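Local coordinates for protein thioesterase (Streptomyces coelicolor, PDB 3QMW) that probably hydrolyses thioester substrates in the prodiginine pathway, as a thioesterase with the alpha/beta hydrolase fold, at residues F36-G41 with F102-G107; R127-S132 with C201-F206. All coordinates share one frame; numbering follows the deposited sequence.

Contact 1 (F36-G41 with F102-G107); sequences FPYAGG and FGHSMG
Tyr-38 has CG between its backbone N and carbonyl carbon (chi1 43°), while His-104 has CG anti to its backbone N (chi1 177°). These torsions bring Tyr-38 CD1 to the edge of the His-104 ring, 3.8 Å from CD2. The segment 102-107 is consistent with the nucleophile elbow of an alpha/beta hydrolase, the sharp GxSxG turn from strand to helix. Ser-105 at its apex has a positive phi of 60°. Its OG is hydrogen-bonded to His-239, and with Asp-211 the pair probably forms the catalytic triad. Phe-36 joins the two parallel strands. Its N donates to Phe-102 O at 2.8 Å, and its O accepts a weak bond from His-104 N. Where helix 106-120 begins, Gly-107 CA packs against Phe-36 CB at 3.6 Å. A side chain at Gly-107 would run into the carbonyl oxygens of Phe-36 and Pro-37. Ala-39 CB meets Met-106 CB at 4.0 Å. The backbone N atoms of Ala-39 and Met-106 probably form the oxyanion hole, as in related hydrolases. A water lies 2.6 Å from Ser-105 OG and accepts a weak bond from Ala-39 N at 3.3 Å.

Contact 2 (R127-S132 with C201-F206); sequences RHLFVS and CPTTAF
Leu-129 to Ser-132 pair in register with Thr-203 to Phe-206 as parallel strands, their axes 4.6 Å apart at closest and 12° from parallel. The ladder has four backbone hydrogen bonds. Leu-129 N donates to Pro-202 O, Thr-204 N to Leu-129 O, Val-131 N to Thr-204 O, and Phe-206 N to Val-131 O. Next to Leu-129, the His-128 ring reaches across to Pro-202 and Thr-204. Pro-202 CG lies over the ring face in a CH-pi contact, 4.2 Å from the centroid. At the ring edge, His-128 NE2 donates to Thr-204 OG1. The modelled 2.5 Å between NE2 and OG1 is very short, so its exact length is doubtful, and the bond is bent to 145°. Thr-204 OG1 is turned anti to its carbonyl carbon (chi1 -39°) and also bonds Glu-258 of the last helix. An alanine in place of His-128 would probably leave Thr-204 OG1 without its ring donor and open a gap beside Pro-202 CG. These strands lie in the central parallel sheet of the alpha/beta hydrolase fold, between strands 99-104 and 230-235. Phe-130, Thr-204, Ser-132 and Phe-206 point to one face, where helix 246-258 packs on Phe-130 and Phe-206. Phe-130 and Thr-204 lie side by side, with CD1 3.9 Å from Thr-204 CB. The same Phe-130 CD1 reaches the edge of the Phe-206 ring, 4.3 Å from CE2. Leu-129, Thr-203, Val-131 and Ala-205 point to the other face. Here Leu-129 CD2 runs beside Thr-203 OG1 at 3.7 Å, and Val-131 CG2 touches Ala-205 CB at 3.7 Å.

How the contacts relate
Both contacts lie in one parallel sheet, with centres about 14 Å apart. The strands concerned stand in the order 31-36, 99-104, 129-132, 203-208 across it. Along the chain, both segments of contact 1 come before those of contact 2, and helix 106-120 leads from the first to strand 129-132. The contacts touch where strands 99-104 and 129-132 are neighbours. Ser-105 N lies 2.8 Å from Ser-132 O, and His-104 ND1 lies 2.8 Å from Ser-132 OG, both probable hydrogen bonds. Phe-102 CD1 packs on Phe-130 CB. Contact 2 thus continues the sheet beside the probable nucleophile elbow, and Ser-132 probably helps hold His-104 and the backbone of Ser-105 in place.

Contact 1 (F36-G41 with F102-G107)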
loop_
_atom_site.group_PDB
_atom_site.type_symbol
_atom_site.label_atom_id
_atom_site.label_comp_id
_atom_site.label_asym_id
_atom_site.label_seq_id
_atom_site.Cartn_x
_atom_site.Cartn_y
_atom_site.Cartn_z
ATOM N N PHE D 36 2.183 -8.215 16.064
ATOM C CA PHE D 36 2.589 -8.045 17.454
ATOM C C PHE D 36 2.850 -6.590 17.793
ATOM O O PHE D 36 3.606 -5.919 17.083
ATOM C CB PHE D 36 3.838 -8.859 17.729
ATOM C CG PHE D 36 3.605 -10.328 17.650
ATOM C CD1 PHE D 36 4.171 -11.082 16.634
ATOM C CD2 PHE D 36 2.777 -10.956 18.582
ATOM C CE1 PHE D 36 3.937 -12.447 16.552
ATOM C CE2 PHE D 36 2.540 -12.330 18.515
ATOM C CZ PHE D 36 3.119 -13.080 17.498
ATOM N N PRO D 37 2.231 -6.091 18.884
ATOM C CA PRO D 37 2.373 -4.683 19.225
ATOM C C PRO D 37 3.673 -4.343 19.914
ATOM O O PRO D 37 4.490 -5.213 20.195
ATOM C CB PRO D 37 1.198 -4.425 20.184
ATOM C CG PRO D 37 0.310 -5.609 20.064
ATOM C CD PRO D 37 1.224 -6.736 19.746
ATOM N N TYR D 38 3.850 -3.061 20.173
ATOM C CA TYR D 38 5.042 -2.589 20.843
ATOM C C TYR D 38 4.839 -2.745 22.337
ATOM O O TYR D 38 3.735 -3.096 22.798
ATOM C CB TYR D 38 5.364 -1.131 20.471
ATOM C CG TYR D 38 4.173 -0.203 20.432
ATOM C CD1 TYR D 38 3.597 0.171 19.217
ATOM C CD2 TYR D 38 3.625 0.307 21.596
ATOM C CE1 TYR D 38 2.493 1.031 19.171
ATOM C CE2 TYR D 38 2.529 1.156 21.561
ATOM C CZ TYR D 38 1.964 1.513 20.343
ATOM O OH TYR D 38 0.872 2.345 20.301
ATOM N N ALA D 39 5.918 -2.498 23.077
ATOM C CA ALA D 39 5.899 -2.507 24.531
ATOM C C ALA D 39 4.839 -1.565 25.027
ATOM O O ALA D 39 4.895 -0.375 24.739
ATOM C CB ALA D 39 7.245 -2.081 25.084
ATOM N N GLY D 40 3.885 -2.105 25.782
ATOM C CA GLY D 40 2.824 -1.319 26.420
ATOM C C GLY D 40 1.626 -1.147 25.499
ATOM O O GLY D 40 0.671 -0.425 25.830
ATOM N N GLY D 41 1.681 -1.828 24.354
ATOM C CA GLY D 41 0.725 -1.631 23.288
ATOM C C GLY D 41 -0.380 -2.642 23.348
ATOM O O GLY D 41 -0.348 -3.577 24.132
ATOM N N PHE D 102 4.303 -10.026 11.551
ATOM C CA PHE D 102 4.714 -8.641 11.752
ATOM C C PHE D 102 4.886 -8.308 13.238
ATOM O O PHE D 102 4.027 -8.639 14.060
ATOM C CB PHE D 102 3.703 -7.639 11.189
ATOM C CG PHE D 102 4.051 -6.233 11.549
ATOM C CD1 PHE D 102 5.005 -5.541 10.825
ATOM C CD2 PHE D 102 3.532 -5.646 12.686
ATOM C CE1 PHE D 102 5.387 -4.258 11.198
ATOM C CE2 PHE D 102 3.917 -4.365 13.059
ATOM C CZ PHE D 102 4.836 -3.674 12.315
ATOM N N GLY D 103 5.964 -7.604 13.569
ATOM C CA GLY D 103 6.131 -7.074 14.903
ATOM C C GLY D 103 6.827 -5.734 14.886
ATOM O O GLY D 103 7.738 -5.523 14.101
ATOM N N HIS D 104 6.419 -4.830 15.740
ATOM C CA HIS D 104 7.089 -3.573 15.843
ATOM C C HIS D 104 7.762 -3.478 17.177
ATOM O O HIS D 104 7.134 -3.588 18.170
ATOM C CB HIS D 104 6.096 -2.437 15.711
ATOM C CG HIS D 104 6.705 -1.086 15.878
ATOM N ND1 HIS D 104 7.608 -0.569 14.993
ATOM C CD2 HIS D 104 6.526 -0.138 16.814
ATOM C CE1 HIS D 104 7.990 0.619 15.391
ATOM N NE2 HIS D 104 7.351 0.903 16.498
ATOM N N SER D 105 9.048 -3.218 17.204
ATOM C CA SER D 105 9.715 -3.070 18.469
ATOM C C SER D 105 9.585 -4.365 19.263
ATOM O O SER D 105 9.879 -5.408 18.783
ATOM C CB SER D 105 9.130 -1.891 19.209
ATOM O OG SER D 105 10.024 -1.415 20.172
ATOM N N MET D 106 9.215 -4.269 20.513
ATOM C CA MET D 106 9.071 -5.434 21.329
ATOM C C MET D 106 8.381 -6.525 20.558
ATOM O O MET D 106 8.696 -7.672 20.731
ATOM C CB MET D 106 8.369 -5.095 22.632
ATOM C CG MET D 106 8.204 -6.212 23.595
ATOM S SD MET D 106 6.698 -7.073 23.288
ATOM C CE MET D 106 6.246 -7.584 24.881
ATOM N N GLY D 107 7.407 -6.160 19.745
ATOM C CA GLY D 107 6.723 -7.090 18.845
ATOM C C GLY D 107 7.639 -7.771 17.837
ATOM O O GLY D 107 7.402 -8.908 17.453
HETATM O O HOH W 1 9.127 -1.733 22.567
#

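Contact 2 (R127-S132 with C201-F206)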
loop_
_atom_site.group_PDB
_atom_site.type_symbol
_atom_site.label_atom_id
_atom_site.label_comp_id
_atom_site.label_asym_id
_atom_site.label_seq_id
_atom_site.Cartn_x
_atom_site.Cartn_y
_atom_site.Cartn_z
ATOM N N ARG D 127 5.572 -17.551 5.775
ATOM C CA ARG D 127 5.830 -17.037 4.427
ATOM C C ARG D 127 6.828 -15.900 4.466
ATOM O O ARG D 127 7.702 -15.809 3.608
ATOM C CB ARG D 127 4.533 -16.545 3.776
ATOM C CG ARG D 127 3.480 -17.637 3.594
ATOM C CD ARG D 127 3.755 -18.486 2.354
ATOM N NE ARG D 127 3.306 -19.877 2.515
ATOM C CZ ARG D 127 4.068 -20.895 2.934
ATOM N NH1 ARG D 127 5.351 -20.716 3.258
ATOM N NH2 ARG D 127 3.535 -22.115 3.033
ATOM N N HIS D 128 6.691 -15.035 5.466
ATOM C CA HIS D 128 7.523 -13.841 5.574
ATOM C C HIS D 128 7.643 -13.412 7.026
ATOM O O HIS D 128 6.821 -13.777 7.852
ATOM C CB HIS D 128 6.906 -12.705 4.748
ATOM C CG HIS D 128 7.914 -11.861 4.042
ATOM N ND1 HIS D 128 8.192 -12.012 2.704
ATOM C CD2 HIS D 128 8.732 -10.877 4.489
ATOM C CE1 HIS D 128 9.132 -11.152 2.353
ATOM N NE2 HIS D 128 9.477 -10.452 3.417
ATOM N N LEU D 129 8.691 -12.658 7.329
ATOM C CA LEU D 129 8.873 -12.059 8.642
ATOM C C LEU D 129 9.143 -10.563 8.505
ATOM O O LEU D 129 10.144 -10.162 7.925
ATOM C CB LEU D 129 10.035 -12.739 9.391
ATOM C CG LEU D 129 10.476 -12.116 10.726
ATOM C CD1 LEU D 129 9.344 -12.139 11.737
ATOM C CD2 LEU D 129 11.683 -12.839 11.272
ATOM N N PHE D 130 8.246 -9.749 9.057
ATOM C CA PHE D 130 8.398 -8.294 9.057
ATOM C C PHE D 130 8.683 -7.785 10.458
ATOM O O PHE D 130 8.016 -8.174 11.417
ATOM C CB PHE D 130 7.122 -7.630 8.546
ATOM C CG PHE D 130 6.624 -8.197 7.265
ATOM C CD1 PHE D 130 7.124 -7.741 6.050
ATOM C CD2 PHE D 130 5.663 -9.187 7.264
ATOM C CE1 PHE D 130 6.665 -8.263 4.864
ATOM C CE2 PHE D 130 5.193 -9.717 6.076
ATOM C CZ PHE D 130 5.686 -9.257 4.878
ATOM N N VAL D 131 9.669 -6.906 10.569
ATOM C CA VAL D 131 10.013 -6.310 11.848
ATOM C C VAL D 131 10.328 -4.841 11.647
ATOM O O VAL D 131 11.195 -4.502 10.850
ATOM C CB VAL D 131 11.241 -7.011 12.521
ATOM C CG1 VAL D 131 11.105 -8.529 12.484
ATOM C CG2 VAL D 131 12.562 -6.563 11.884
ATOM N N SER D 132 9.627 -3.972 12.368
ATOM C CA SER D 132 9.891 -2.548 12.276
ATOM C C SER D 132 10.358 -1.994 13.614
ATOM O O SER D 132 10.032 -2.541 14.660
ATOM C CB SER D 132 8.648 -1.807 11.790
ATOM O OG SER D 132 7.534 -2.076 12.615
ATOM N N CYS D 201 13.047 -18.678 6.348
ATOM C CA CYS D 201 12.042 -17.780 5.761
ATOM C C CYS D 201 12.658 -16.416 5.427
ATOM O O CYS D 201 13.691 -16.042 5.998
ATOM C CB CYS D 201 10.833 -17.600 6.694
ATOM S SG CYS D 201 11.099 -16.429 8.056
ATOM N N PRO D 202 12.032 -15.678 4.491
ATOM C CA PRO D 202 12.517 -14.367 4.090
ATOM C C PRO D 202 12.072 -13.267 5.047
ATOM O O PRO D 202 10.957 -13.299 5.565
ATOM C CB PRO D 202 11.901 -14.180 2.704
ATOM C CG PRO D 202 10.645 -14.940 2.753
ATOM C CD PRO D 202 10.876 -16.101 3.679
ATOM N N THR D 203 12.951 -12.296 5.249
ATOM C CA THR D 203 12.797 -11.306 6.296
ATOM C C THR D 203 12.870 -9.902 5.725
ATOM O O THR D 203 13.723 -9.617 4.893
ATOM C CB THR D 203 13.904 -11.498 7.359
ATOM O OG1 THR D 203 13.620 -12.676 8.114
ATOM C CG2 THR D 203 14.003 -10.304 8.306
ATOM N N THR D 204 11.972 -9.033 6.178
ATOM C CA THR D 204 12.006 -7.628 5.808
ATOM C C THR D 204 12.006 -6.765 7.067
ATOM O O THR D 204 11.164 -6.943 7.943
ATOM C CB THR D 204 10.809 -7.253 4.939
ATOM O OG1 THR D 204 10.527 -8.313 4.016
ATOM C CG2 THR D 204 11.093 -5.948 4.189
ATOM N N ALA D 205 12.955 -5.834 7.151
ATOM C CA ALA D 205 13.126 -5.013 8.338
ATOM C C ALA D 205 13.019 -3.528 8.008
ATOM O O ALA D 205 13.593 -3.061 7.029
ATOM C CB ALA D 205 14.460 -5.311 9.000
ATOM N N PHE D 206 12.298 -2.793 8.850
ATOM C CA PHE D 206 12.067 -1.384 8.629
ATOM C C PHE D 206 12.796 -0.551 9.650
ATOM O O PHE D 206 12.621 -0.732 10.850
ATOM C CB PHE D 206 10.583 -1.074 8.704
ATOM C CG PHE D 206 9.771 -1.816 7.707
ATOM C CD1 PHE D 206 9.444 -1.233 6.486
ATOM C CD2 PHE D 206 9.333 -3.101 7.973
ATOM C CE1 PHE D 206 8.680 -1.926 5.547
ATOM C CE2 PHE D 206 8.575 -3.802 7.035
ATOM C CZ PHE D 206 8.250 -3.213 5.823
#